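Local coordinates for beta-N-acetylhexosaminidase (Bacteroides fragilis, PDB 4PYS), which probably removes terminal N-acetylhexosamine residues from glycans as a family 20 glycoside hydrolase and carries a bound zinc ion, at residues P13-I18 and V122-F127; L429-A434 and A458-H463; F323-A328 and S351-V356; R180-T185 and N235-L240. All coordinates share one frame; numbering follows the deposited sequence.

Contact 1 of 4, residues P13-I18 and V122-F127; sequences PTPGKI and VEITDF
Lys17 and Thr125 form an antiparallel hydrogen-bonded pair with CA atoms 5.2 Å apart, and Ile18 with Ile124 is the non-hydrogen-bonded pair next to it, which sets strand 17-21 against the C-terminal end of strand 117-126. Both belong to the mixed sheet of the N-terminal family 20 domain. The two backbone bonds of the Lys17 pair have equal length but unequal quality: Thr125 N reaches Lys17 O at 3.0 Å in a fairly straight bond, whereas the return bond from Lys17 N to Thr125 O is weak, bent to 135° at the hydrogen.

Where residues 13-16 turn off the sheet, the side chain of Asp126 takes over the pairing. Its CG stands anti to the backbone N (chi1 -161°). OD1 accepts Gly16 N at 2.9 Å, with the donor above the carboxylate plane, 58° out of it. OD2 lies 3.6 Å from Pro15 CB and receives a hydrogen from a water 2.7 Å away, which also donates to Pro13 O. Trp462 NE1 adds a second bond to OD1 and Tyr80 OH a weak one to OD2. This buried carboxylate thus has donors at both oxygens, which would be consistent with its staying ionised.

The apolar part lies on the face carrying Ile18 and Ile124. Pro15 CB packs on Ile124 CG2 at 3.9 Å, while Ile18 CG2 meets Val122 CG2 at 3.7 Å. Lys17 O has a further neighbour besides Thr125 N: a CA-H...O contact from Ile124 CA at 3.3 Å.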
loop_
_atom_site.group_PDB
_atom_site.type_symbol
_atom_site.label_atom_id
_atom_site.label_comp_id
_atom_site.label_asym_id
_atom_site.label_seq_id
_atom_site.Cartn_x
_atom_site.Cartn_y
_atom_site.Cartn_z
ATOM N N PRO A 13 -6.624 10.773 -9.289
ATOM C CA PRO A 13 -5.705 11.916 -9.297
ATOM C C PRO A 13 -5.637 12.565 -10.683
ATOM O O PRO A 13 -5.989 11.939 -11.688
ATOM C CB PRO A 13 -4.350 11.296 -8.904
ATOM C CG PRO A 13 -4.487 9.819 -9.184
ATOM C CD PRO A 13 -5.946 9.486 -9.029
ATOM N N THR A 14 -5.200 13.812 -10.719
ATOM C CA THR A 14 -5.248 14.635 -11.938
ATOM C C THR A 14 -4.371 14.048 -13.024
ATOM O O THR A 14 -3.187 13.790 -12.778
ATOM C CB THR A 14 -4.720 16.027 -11.643
ATOM O OG1 THR A 14 -5.500 16.614 -10.593
ATOM C CG2 THR A 14 -4.805 16.914 -12.896
ATOM N N PRO A 15 -4.939 13.827 -14.228
ATOM C CA PRO A 15 -4.106 13.323 -15.331
ATOM C C PRO A 15 -3.094 14.363 -15.781
ATOM O O PRO A 15 -3.324 15.574 -15.626
ATOM C CB PRO A 15 -5.119 13.075 -16.459
ATOM C CG PRO A 15 -6.453 12.830 -15.726
ATOM C CD PRO A 15 -6.371 13.855 -14.585
ATOM N N GLY A 16 -1.993 13.893 -16.357
ATOM C CA GLY A 16 -0.938 14.780 -16.809
ATOM C C GLY A 16 -1.389 15.717 -17.903
ATOM O O GLY A 16 -1.014 16.892 -17.909
ATOM N N LYS A 17 -2.193 15.220 -18.838
ATOM C CA LYS A 17 -2.712 16.094 -19.888
ATOM C C LYS A 17 -4.124 15.714 -20.286
ATOM O O LYS A 17 -4.402 14.546 -20.566
ATOM C CB LYS A 17 -1.795 16.075 -21.115
ATOM C CG LYS A 17 -2.185 17.112 -22.162
ATOM C CD LYS A 17 -1.096 17.273 -23.214
ATOM C CE LYS A 17 -1.402 18.439 -24.129
ATOM N NZ LYS A 17 -0.553 18.403 -25.355
ATOM N N ILE A 18 -5.017 16.702 -20.302
ATOM C CA ILE A 18 -6.395 16.492 -20.737
ATOM C C ILE A 18 -6.752 17.553 -21.745
ATOM O O ILE A 18 -6.675 18.743 -21.441
ATOM C CB ILE A 18 -7.392 16.641 -19.581
ATOM C CG1 ILE A 18 -7.164 15.573 -18.523
ATOM C CG2 ILE A 18 -8.817 16.562 -20.098
ATOM C CD1 ILE A 18 -8.206 15.613 -17.412
ATOM N N VAL A 122 -12.447 13.780 -25.885
ATOM C CA VAL A 122 -11.261 14.160 -25.127
ATOM C C VAL A 122 -10.052 13.376 -25.614
ATOM O O VAL A 122 -10.190 12.306 -26.213
ATOM C CB VAL A 122 -11.475 13.882 -23.614
ATOM C CG1 VAL A 122 -11.421 12.385 -23.322
ATOM C CG2 VAL A 122 -10.446 14.618 -22.761
ATOM N N GLU A 123 -8.865 13.930 -25.396
ATOM C CA GLU A 123 -7.654 13.126 -25.420
ATOM C C GLU A 123 -6.947 13.284 -24.083
ATOM O O GLU A 123 -6.639 14.401 -23.655
ATOM C CB GLU A 123 -6.733 13.526 -26.578
ATOM C CG GLU A 123 -5.469 12.677 -26.655
ATOM C CD GLU A 123 -4.692 12.890 -27.946
ATOM O OE1 GLU A 123 -5.262 13.441 -28.914
ATOM O OE2 GLU A 123 -3.510 12.500 -27.985
ATOM N N ILE A 124 -6.723 12.162 -23.414
ATOM C CA ILE A 124 -6.047 12.145 -22.125
ATOM C C ILE A 124 -4.756 11.364 -22.299
ATOM O O ILE A 124 -4.773 10.255 -22.837
ATOM C CB ILE A 124 -6.911 11.426 -21.083
ATOM C CG1 ILE A 124 -8.230 12.173 -20.877
ATOM C CG2 ILE A 124 -6.168 11.308 -19.758
ATOM C CD1 ILE A 124 -9.270 11.350 -20.120
ATOM N N THR A 125 -3.640 11.955 -21.874
ATOM C CA THR A 125 -2.348 11.279 -21.901
ATOM C C THR A 125 -1.811 11.345 -20.490
ATOM O O THR A 125 -1.758 12.436 -19.897
ATOM C CB THR A 125 -1.362 11.992 -22.844
ATOM O OG1 THR A 125 -1.989 12.192 -24.120
ATOM C CG2 THR A 125 -0.113 11.147 -23.025
ATOM N N ASP A 126 -1.415 10.205 -19.931
ATOM C CA ASP A 126 -1.251 10.163 -18.476
ATOM C C ASP A 126 -0.244 9.077 -18.064
ATOM O O ASP A 126 -0.143 8.026 -18.702
ATOM C CB ASP A 126 -2.629 9.903 -17.844
ATOM C CG ASP A 126 -2.698 10.283 -16.385
ATOM O OD1 ASP A 126 -1.825 11.062 -15.920
ATOM O OD2 ASP A 126 -3.661 9.823 -15.714
ATOM N N PHE A 127 0.529 9.362 -17.020
ATOM C CA PHE A 127 1.512 8.427 -16.488
ATOM C C PHE A 127 1.957 8.916 -15.105
ATOM O O PHE A 127 1.880 10.128 -14.821
ATOM C CB PHE A 127 2.721 8.302 -17.437
ATOM C CG PHE A 127 3.221 9.614 -17.959
ATOM C CD1 PHE A 127 4.114 10.379 -17.215
ATOM C CD2 PHE A 127 2.797 10.083 -19.194
ATOM C CE1 PHE A 127 4.583 11.593 -17.703
ATOM C CE2 PHE A 127 3.255 11.299 -19.691
ATOM C CZ PHE A 127 4.146 12.050 -18.942
HETATM O O HOH W 1 -5.244 10.144 -13.519
#

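Contact 2 of 4, residues L429-A434 and A458-H463; sequences LGMSSA and AEQMWH
In the TIM-barrel fold of the catalytic domain, barrel strand 428-435 is backed by helix 453-462, and selenomethionines Met431 and Met461 mesh between them. The short segments run nearly antiparallel, at 169°, with axes 8.6 Å apart, as expected where a barrel helix packs on the outside of its strand. No hydrogen bond crosses the interface; van der Waals packing joins the two.

Met431 CB rests on Met461 CG at 3.8 Å. Further out, Met431 crosses Gln460 at about a right angle: its SE touches Gln460 CB at 3.8 Å, and the bend at chi3 (57°) sets CE 3.6 Å from Gln460 OE1. That amide is held from outside, OE1 by Asn416 ND2 and NE2 by the carbonyl of Val412, so its polar atoms are satisfied although the residue is buried.

Met461 reaches the other way, with its chain extended beyond CG. Its methyl packs against the strand backbone itself, where Met461 CE lies 3.7 Å from both Met431 O and Ser432 C. The side chain of Ser433 borders the same methyl: Ser433 OG is bonded to Ser134 O of the neighbouring strand 132-138 and lies 3.9 Å from Met461 CE.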
loop_
_atom_site.group_PDB
_atom_site.type_symbol
_atom_site.label_atom_id
_atom_site.label_comp_id
_atom_site.label_asym_id
_atom_site.label_seq_id
_atom_site.Cartn_x
_atom_site.Cartn_y
_atom_site.Cartn_z
ATOM N N LEU A 429 12.170 5.930 -4.544
ATOM C CA LEU A 429 11.253 5.125 -5.339
ATOM C C LEU A 429 9.872 5.739 -5.445
ATOM O O LEU A 429 9.213 5.624 -6.485
ATOM C CB LEU A 429 11.119 3.732 -4.736
ATOM C CG LEU A 429 12.394 2.895 -4.703
ATOM C CD1 LEU A 429 12.076 1.521 -4.138
ATOM C CD2 LEU A 429 13.009 2.785 -6.096
ATOM N N GLY A 430 9.419 6.367 -4.367
ATOM C CA GLY A 430 8.087 6.938 -4.357
ATOM C C GLY A 430 7.619 7.182 -2.942
ATOM O O GLY A 430 8.435 7.451 -2.052
HETATM N N MSE A 431 6.314 7.044 -2.741
HETATM C CA MSE A 431 5.662 7.433 -1.506
HETATM C C MSE A 431 4.737 6.349 -1.005
HETATM O O MSE A 431 4.191 5.564 -1.795
HETATM C CB MSE A 431 4.817 8.687 -1.754
HETATM C CG MSE A 431 5.605 9.870 -2.262
HETATM SE SE MSE A 431 4.362 11.343 -2.627
HETATM C CE MSE A 431 3.545 11.480 -0.872
ATOM N N SER A 432 4.534 6.322 0.309
ATOM C CA SER A 432 3.527 5.436 0.889
ATOM C C SER A 432 2.535 6.234 1.716
ATOM O O SER A 432 2.789 7.390 2.067
ATOM C CB SER A 432 4.166 4.351 1.761
ATOM O OG SER A 432 4.928 4.909 2.806
ATOM N N SER A 433 1.400 5.606 2.001
ATOM C CA SER A 433 0.391 6.158 2.893
ATOM C C SER A 433 0.040 4.999 3.812
ATOM O O SER A 433 0.188 3.835 3.421
ATOM C CB SER A 433 -0.834 6.583 2.103
ATOM O OG SER A 433 -1.295 5.538 1.263
ATOM N N ALA A 434 -0.399 5.292 5.034
ATOM C CA ALA A 434 -0.636 4.211 5.982
ATOM C C ALA A 434 -1.834 4.445 6.872
ATOM O O ALA A 434 -2.162 5.583 7.231
ATOM C CB ALA A 434 0.594 3.976 6.843
ATOM N N ALA A 458 -2.573 10.525 -2.954
ATOM C CA ALA A 458 -2.666 9.955 -4.309
ATOM C C ALA A 458 -2.294 10.965 -5.369
ATOM O O ALA A 458 -1.673 10.622 -6.372
ATOM C CB ALA A 458 -4.068 9.411 -4.577
ATOM N N GLU A 459 -2.679 12.219 -5.161
ATOM C CA GLU A 459 -2.336 13.282 -6.115
ATOM C C GLU A 459 -0.818 13.487 -6.150
ATOM O O GLU A 459 -0.206 13.615 -7.220
ATOM C CB GLU A 459 -3.041 14.578 -5.686
ATOM C CG GLU A 459 -2.856 15.750 -6.638
ATOM C CD GLU A 459 -3.778 15.685 -7.839
ATOM O OE1 GLU A 459 -4.489 14.674 -7.994
ATOM O OE2 GLU A 459 -3.794 16.646 -8.636
ATOM N N GLN A 460 -0.203 13.519 -4.976
ATOM C CA GLN A 460 1.250 13.705 -4.892
ATOM C C GLN A 460 2.002 12.532 -5.512
ATOM O O GLN A 460 3.056 12.716 -6.128
ATOM C CB GLN A 460 1.640 13.894 -3.419
ATOM C CG GLN A 460 1.240 15.296 -2.911
ATOM C CD GLN A 460 1.396 15.458 -1.418
ATOM O OE1 GLN A 460 1.590 14.491 -0.687
ATOM N NE2 GLN A 460 1.296 16.694 -0.953
HETATM N N MSE A 461 1.446 11.331 -5.369
HETATM C CA MSE A 461 2.084 10.143 -5.947
HETATM C C MSE A 461 1.981 10.118 -7.460
HETATM O O MSE A 461 2.934 9.756 -8.151
HETATM C CB MSE A 461 1.401 8.889 -5.414
HETATM C CG MSE A 461 1.683 8.594 -3.934
HETATM SE SE MSE A 461 0.483 7.195 -3.348
HETATM C CE MSE A 461 0.890 7.268 -1.427
ATOM N N TRP A 462 0.807 10.454 -7.981
ATOM C CA TRP A 462 0.559 10.252 -9.415
ATOM C C TRP A 462 0.785 11.488 -10.291
ATOM O O TRP A 462 1.476 11.427 -11.318
ATOM C CB TRP A 462 -0.877 9.715 -9.638
ATOM C CG TRP A 462 -1.159 9.558 -11.112
ATOM C CD1 TRP A 462 -1.558 10.539 -11.987
ATOM C CD2 TRP A 462 -1.034 8.363 -11.877
ATOM N NE1 TRP A 462 -1.677 10.014 -13.259
ATOM C CE2 TRP A 462 -1.368 8.673 -13.212
ATOM C CE3 TRP A 462 -0.678 7.043 -11.561
ATOM C CZ2 TRP A 462 -1.353 7.718 -14.236
ATOM C CZ3 TRP A 462 -0.670 6.092 -12.576
ATOM C CH2 TRP A 462 -1.002 6.431 -13.901
ATOM N N HIS A 463 0.180 12.606 -9.907
ATOM C CA HIS A 463 0.160 13.796 -10.765
ATOM C C HIS A 463 1.568 14.361 -10.964
ATOM O O HIS A 463 2.372 14.391 -10.028
ATOM C CB HIS A 463 -0.762 14.853 -10.136
ATOM C CG HIS A 463 -0.834 16.144 -10.904
ATOM N ND1 HIS A 463 -0.649 17.369 -10.301
ATOM C CD2 HIS A 463 -1.084 16.401 -12.210
ATOM C CE1 HIS A 463 -0.774 18.329 -11.202
ATOM N NE2 HIS A 463 -1.037 17.771 -12.371
#

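Contact 3 of 4, residues F323-A328 and S351-V356; sequences FSARMA and SLPDNV
Ala325 and Ala328, one turn apart on helix 316-333, carry the apolar part of this contact with the segment 351-356. Their small side chains let the backbones come close, to 5.1 Å between the CA atoms of Ala325 and Leu352. Leu352 touches through one branch: its CD2 lies 3.8 Å from Ala325 N and also borders Ala325 CB and Ser324 CB. The ring of Pro353 touches both alanines, and Pro353 CD lies 4.0 Å from Ala325 CA. The adjoining ring atom, Pro353 CG, meets Ala328 CB at 3.5 Å. Val356 CG2 also touches that methyl, 3.9 Å from Ala328 CB. Phe340 of strand 337-341 touches Ser324, Ala328 and Val356, placing these groups in a larger apolar layer.

The polar part is one side-chain-to-backbone hydrogen bond. Asn355 ND2 donates to Ala328 O at 3.0 Å, fairly straight at 154°, with the donor tilted 35° out of the carbonyl plane. ND2 also bonds Arg336 O, so the amide links the helix to the residues leading into strand 337-341.

Within the segment, Pro353 to Val356 form a type I beta turn whose closing bond, Val356 N to Pro353 O, is weak. This is a helix-to-loop contact in the beta/alpha units of the TIM barrel, where helix 316-333, preceding strand 337-341, also covers the turn by which the chain enters the next parallel strand, 356-360.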
loop_
_atom_site.group_PDB
_atom_site.type_symbol
_atom_site.label_atom_id
_atom_site.label_comp_id
_atom_site.label_asym_id
_atom_site.label_seq_id
_atom_site.Cartn_x
_atom_site.Cartn_y
_atom_site.Cartn_z
ATOM N N PHE A 323 21.125 -9.758 11.973
ATOM C CA PHE A 323 19.905 -10.526 11.793
ATOM C C PHE A 323 19.136 -10.081 10.544
ATOM O O PHE A 323 18.710 -10.907 9.735
ATOM C CB PHE A 323 19.016 -10.396 13.027
ATOM C CG PHE A 323 17.651 -10.981 12.842
ATOM C CD1 PHE A 323 17.436 -12.337 13.039
ATOM C CD2 PHE A 323 16.582 -10.177 12.454
ATOM C CE1 PHE A 323 16.183 -12.884 12.855
ATOM C CE2 PHE A 323 15.326 -10.717 12.269
ATOM C CZ PHE A 323 15.125 -12.074 12.472
ATOM N N SER A 324 18.949 -8.774 10.398
ATOM C CA SER A 324 18.257 -8.233 9.239
ATOM C C SER A 324 19.008 -8.599 7.968
ATOM O O SER A 324 18.408 -8.910 6.944
ATOM C CB SER A 324 18.132 -6.713 9.353
ATOM O OG SER A 324 17.312 -6.360 10.447
ATOM N N ALA A 325 20.330 -8.574 8.048
ATOM C CA ALA A 325 21.166 -8.931 6.910
ATOM C C ALA A 325 20.966 -10.391 6.493
ATOM O O ALA A 325 20.875 -10.693 5.303
ATOM C CB ALA A 325 22.629 -8.667 7.230
ATOM N N ARG A 326 20.904 -11.293 7.470
ATOM C CA ARG A 326 20.710 -12.713 7.178
ATOM C C ARG A 326 19.370 -12.968 6.485
ATOM O O ARG A 326 19.287 -13.770 5.552
ATOM C CB ARG A 326 20.801 -13.559 8.451
ATOM C CG ARG A 326 22.146 -13.523 9.169
ATOM C CD ARG A 326 23.315 -13.860 8.247
ATOM N NE ARG A 326 24.162 -12.687 8.045
ATOM C CZ ARG A 326 24.619 -12.284 6.864
ATOM N NH1 ARG A 326 24.328 -12.970 5.767
ATOM N NH2 ARG A 326 25.374 -11.198 6.777
HETATM N N MSE A 327 18.322 -12.281 6.938
HETATM C CA MSE A 327 17.000 -12.481 6.360
HETATM C C MSE A 327 16.910 -11.859 4.973
HETATM O O MSE A 327 16.288 -12.415 4.077
HETATM C CB MSE A 327 15.910 -11.882 7.254
HETATM C CG MSE A 327 15.924 -12.395 8.681
HETATM SE SE MSE A 327 15.787 -14.321 8.890
HETATM C CE MSE A 327 14.534 -14.808 7.557
ATOM N N ALA A 328 17.513 -10.690 4.806
ATOM C CA ALA A 328 17.540 -10.046 3.504
ATOM C C ALA A 328 18.352 -10.891 2.523
ATOM O O ALA A 328 17.987 -11.021 1.355
ATOM C CB ALA A 328 18.113 -8.649 3.616
ATOM N N SER A 351 26.780 -4.145 7.528
ATOM C CA SER A 351 26.214 -3.648 6.283
ATOM C C SER A 351 25.159 -4.570 5.686
ATOM O O SER A 351 25.333 -5.788 5.611
ATOM C CB SER A 351 27.304 -3.342 5.257
ATOM O OG SER A 351 26.779 -2.523 4.226
ATOM N N LEU A 352 24.061 -3.959 5.263
ATOM C CA LEU A 352 22.936 -4.673 4.688
ATOM C C LEU A 352 23.178 -4.939 3.208
ATOM O O LEU A 352 23.783 -4.115 2.521
ATOM C CB LEU A 352 21.663 -3.855 4.894
ATOM C CG LEU A 352 21.335 -3.660 6.373
ATOM C CD1 LEU A 352 20.278 -2.592 6.582
ATOM C CD2 LEU A 352 20.873 -4.976 6.965
ATOM N N PRO A 353 22.708 -6.097 2.714
ATOM C CA PRO A 353 22.922 -6.514 1.319
ATOM C C PRO A 353 22.222 -5.613 0.298
ATOM O O PRO A 353 21.389 -4.785 0.673
ATOM C CB PRO A 353 22.342 -7.934 1.282
ATOM C CG PRO A 353 21.395 -8.000 2.438
ATOM C CD PRO A 353 21.968 -7.108 3.492
ATOM N N ASP A 354 22.553 -5.783 -0.981
ATOM C CA ASP A 354 22.111 -4.843 -2.023
ATOM C C ASP A 354 20.664 -4.994 -2.491
ATOM O O ASP A 354 20.234 -4.288 -3.403
ATOM C CB ASP A 354 23.073 -4.858 -3.231
ATOM C CG ASP A 354 23.116 -6.203 -3.942
ATOM O OD1 ASP A 354 22.305 -7.097 -3.614
ATOM O OD2 ASP A 354 23.964 -6.367 -4.845
ATOM N N ASN A 355 19.910 -5.905 -1.884
ATOM C CA ASN A 355 18.478 -5.995 -2.193
ATOM C C ASN A 355 17.598 -5.296 -1.158
ATOM O O ASN A 355 16.375 -5.458 -1.159
ATOM C CB ASN A 355 18.047 -7.452 -2.325
ATOM C CG ASN A 355 18.165 -8.210 -1.023
ATOM O OD1 ASN A 355 19.110 -8.011 -0.258
ATOM N ND2 ASN A 355 17.200 -9.087 -0.757
ATOM N N VAL A 356 18.227 -4.522 -0.278
ATOM C CA VAL A 356 17.512 -3.833 0.798
ATOM C C VAL A 356 16.890 -2.511 0.338
ATOM O O VAL A 356 17.524 -1.736 -0.374
ATOM C CB VAL A 356 18.444 -3.600 2.010
ATOM C CG1 VAL A 356 17.839 -2.602 2.987
ATOM C CG2 VAL A 356 18.738 -4.922 2.711
#

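Contact 4 of 4, residues R180-T185 and N235-L240; sequences RYPFLT and NAYPRL
The ring of Tyr237 receives the edge of Tyr181 toward its face in a T-shaped pair, with centroids 5.6 Å apart and planes at 72°. Phe183 makes the third member of this aromatic cluster, but in a different way: its plane is only 28° from that of Tyr237, and the two rings are slid so far apart that they barely overlap. Arg180 CG lies over the centre of one face of Tyr181, 4.1 Å above the plane, and Phe269 of helix 264-280 stacks on Tyr181 and also meets Tyr237. The cluster ties together two peripheral connections of the TIM-barrel domain, the short helix 183-186 and the end of helix 231-236, from which the chain runs on toward zinc ligand Cys242.

The Tyr237 side chain crosses those of Tyr181, Phe183 and Leu184 at about a right angle. The hydroxyl ends against the backbone, where Tyr237 OH accepts a hydrogen bond from Phe183 N at 3.2 Å, 156° at the hydrogen. Tyr181 uses its own OH elsewhere, on Asn272.

Two CB atoms lie on opposite sides of the Tyr237 ring plane: Phe183 CB, 3.5 Å from Tyr237 CZ, and Tyr181 CB, 3.6 Å from Tyr237 CE2. Leu184 CG approaches the same CE2 from near the plane, at 4.0 Å. Beside the ring, the Ala236 methyl borders Leu184 CD2, 4.1 Å from Ala236 CB, and lies against the Phe183 carbonyl, with Ala236 CB 3.2 Å from Phe183 O.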
loop_
_atom_site.group_PDB
_atom_site.type_symbol
_atom_site.label_atom_id
_atom_site.label_comp_id
_atom_site.label_asym_id
_atom_site.label_seq_id
_atom_site.Cartn_x
_atom_site.Cartn_y
_atom_site.Cartn_z
ATOM N N ARG A 180 3.399 -24.823 7.998
ATOM C CA ARG A 180 4.452 -25.533 8.721
ATOM C C ARG A 180 4.370 -25.273 10.221
ATOM O O ARG A 180 4.791 -26.101 11.023
ATOM C CB ARG A 180 5.829 -25.121 8.200
ATOM C CG ARG A 180 6.940 -26.034 8.687
ATOM C CD ARG A 180 8.287 -25.358 8.625
ATOM N NE ARG A 180 9.310 -26.201 9.240
ATOM C CZ ARG A 180 10.288 -26.786 8.560
ATOM N NH1 ARG A 180 10.374 -26.599 7.245
ATOM N NH2 ARG A 180 11.187 -27.535 9.192
ATOM N N TYR A 181 3.832 -24.113 10.586
ATOM C CA TYR A 181 3.710 -23.736 11.985
ATOM C C TYR A 181 2.289 -23.257 12.272
ATOM O O TYR A 181 2.032 -22.047 12.339
ATOM C CB TYR A 181 4.733 -22.656 12.348
ATOM C CG TYR A 181 6.178 -23.037 12.083
ATOM C CD1 TYR A 181 6.788 -24.067 12.787
ATOM C CD2 TYR A 181 6.935 -22.346 11.140
ATOM C CE1 TYR A 181 8.114 -24.407 12.556
ATOM C CE2 TYR A 181 8.258 -22.676 10.901
ATOM C CZ TYR A 181 8.841 -23.712 11.608
ATOM O OH TYR A 181 10.156 -24.041 11.370
ATOM N N PRO A 182 1.358 -24.214 12.423
ATOM C CA PRO A 182 -0.076 -23.945 12.579
ATOM C C PRO A 182 -0.405 -23.053 13.770
ATOM O O PRO A 182 -1.378 -22.305 13.693
ATOM C CB PRO A 182 -0.674 -25.340 12.786
ATOM C CG PRO A 182 0.290 -26.267 12.134
ATOM C CD PRO A 182 1.641 -25.661 12.390
ATOM N N PHE A 183 0.387 -23.110 14.834
ATOM C CA PHE A 183 0.088 -22.342 16.038
ATOM C C PHE A 183 0.215 -20.832 15.832
ATOM O O PHE A 183 -0.343 -20.058 16.608
ATOM C CB PHE A 183 0.973 -22.774 17.204
ATOM C CG PHE A 183 0.662 -24.161 17.729
ATOM C CD1 PHE A 183 -0.541 -24.784 17.419
ATOM C CD2 PHE A 183 1.572 -24.830 18.524
ATOM C CE1 PHE A 183 -0.835 -26.059 17.897
ATOM C CE2 PHE A 183 1.289 -26.111 19.014
ATOM C CZ PHE A 183 0.085 -26.722 18.695
ATOM N N LEU A 184 0.959 -20.412 14.811
ATOM C CA LEU A 184 1.138 -18.977 14.575
ATOM C C LEU A 184 -0.221 -18.301 14.414
ATOM O O LEU A 184 -0.431 -17.214 14.934
ATOM C CB LEU A 184 2.047 -18.696 13.372
ATOM C CG LEU A 184 3.549 -18.926 13.562
ATOM C CD1 LEU A 184 4.279 -18.745 12.244
ATOM C CD2 LEU A 184 4.116 -18.003 14.627
ATOM N N THR A 185 -1.149 -18.959 13.721
ATOM C CA THR A 185 -2.503 -18.416 13.576
ATOM C C THR A 185 -3.474 -18.993 14.600
ATOM O O THR A 185 -4.275 -18.259 15.173
ATOM C CB THR A 185 -3.078 -18.626 12.167
ATOM O OG1 THR A 185 -2.805 -19.964 11.723
ATOM C CG2 THR A 185 -2.473 -17.623 11.188
ATOM N N ASN A 235 3.749 -16.595 21.721
ATOM C CA ASN A 235 2.669 -17.333 22.375
ATOM C C ASN A 235 2.458 -18.669 21.689
ATOM O O ASN A 235 2.162 -19.679 22.327
ATOM C CB ASN A 235 1.373 -16.530 22.334
ATOM C CG ASN A 235 1.069 -15.868 23.645
ATOM O OD1 ASN A 235 0.264 -16.364 24.434
ATOM N ND2 ASN A 235 1.729 -14.748 23.902
ATOM N N ALA A 236 2.609 -18.656 20.371
ATOM C CA ALA A 236 2.501 -19.860 19.573
ATOM C C ALA A 236 3.692 -20.783 19.835
ATOM O O ALA A 236 3.517 -21.977 20.080
ATOM C CB ALA A 236 2.417 -19.494 18.101
ATOM N N TYR A 237 4.895 -20.212 19.792
ATOM C CA TYR A 237 6.139 -20.976 19.893
ATOM C C TYR A 237 7.161 -20.306 20.816
ATOM O O TYR A 237 8.073 -19.631 20.344
ATOM C CB TYR A 237 6.735 -21.169 18.493
ATOM C CG TYR A 237 5.845 -21.982 17.587
ATOM C CD1 TYR A 237 5.803 -23.372 17.691
ATOM C CD2 TYR A 237 5.031 -21.370 16.649
ATOM C CE1 TYR A 237 4.984 -24.118 16.879
ATOM C CE2 TYR A 237 4.209 -22.108 15.830
ATOM C CZ TYR A 237 4.187 -23.484 15.949
ATOM O OH TYR A 237 3.362 -24.225 15.136
ATOM N N PRO A 238 7.018 -20.506 22.137
ATOM C CA PRO A 238 7.865 -19.845 23.139
ATOM C C PRO A 238 9.354 -20.144 22.963
ATOM O O PRO A 238 10.190 -19.365 23.423
ATOM C CB PRO A 238 7.374 -20.444 24.463
ATOM C CG PRO A 238 6.012 -20.963 24.179
ATOM C CD PRO A 238 6.060 -21.436 22.760
ATOM N N ARG A 239 9.675 -21.258 22.309
ATOM C CA ARG A 239 11.064 -21.645 22.065
ATOM C C ARG A 239 11.750 -20.759 21.019
ATOM O O ARG A 239 12.963 -20.836 20.824
ATOM C CB ARG A 239 11.143 -23.116 21.655
ATOM C CG ARG A 239 10.820 -24.083 22.785
ATOM C CD ARG A 239 10.959 -25.532 22.341
ATOM N NE ARG A 239 10.881 -26.450 23.474
ATOM C CZ ARG A 239 11.914 -26.762 24.253
ATOM N NH1 ARG A 239 13.107 -26.233 24.018
ATOM N NH2 ARG A 239 11.756 -27.602 25.267
ATOM N N LEU A 240 10.963 -19.925 20.346
ATOM C CA LEU A 240 11.503 -18.928 19.431
ATOM C C LEU A 240 12.133 -17.786 20.206
ATOM O O LEU A 240 12.940 -17.022 19.668
ATOM C CB LEU A 240 10.400 -18.363 18.548
ATOM C CG LEU A 240 9.838 -19.318 17.510
ATOM C CD1 LEU A 240 8.836 -18.587 16.644
ATOM C CD2 LEU A 240 10.979 -19.885 16.686
#

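How the contacts relate
Contacts 2, 3 and 4 all belong to the TIM-barrel catalytic domain, whereas contact 1 lies in the N-terminal domain's sheet. Contact 2 is the most central, fully buried and without hydrogen bonds across it; contact 3, also buried, adds one amide-to-carbonyl bond to its methyl packing. Contacts 1 and 4 are partly exposed: contact 1 rests on strand pairing and a carboxylate, contact 4 on aromatic packing with one N-H to hydroxyl bond. Only contacts 1 and 2 touch: Thr14 OG1 with Glu459 OE2 (2.6 Å), and Trp462 as a second tie, join the domains through helix 453-462. Contacts 1 and 4 lie farthest apart, with centres about 50 Å from each other.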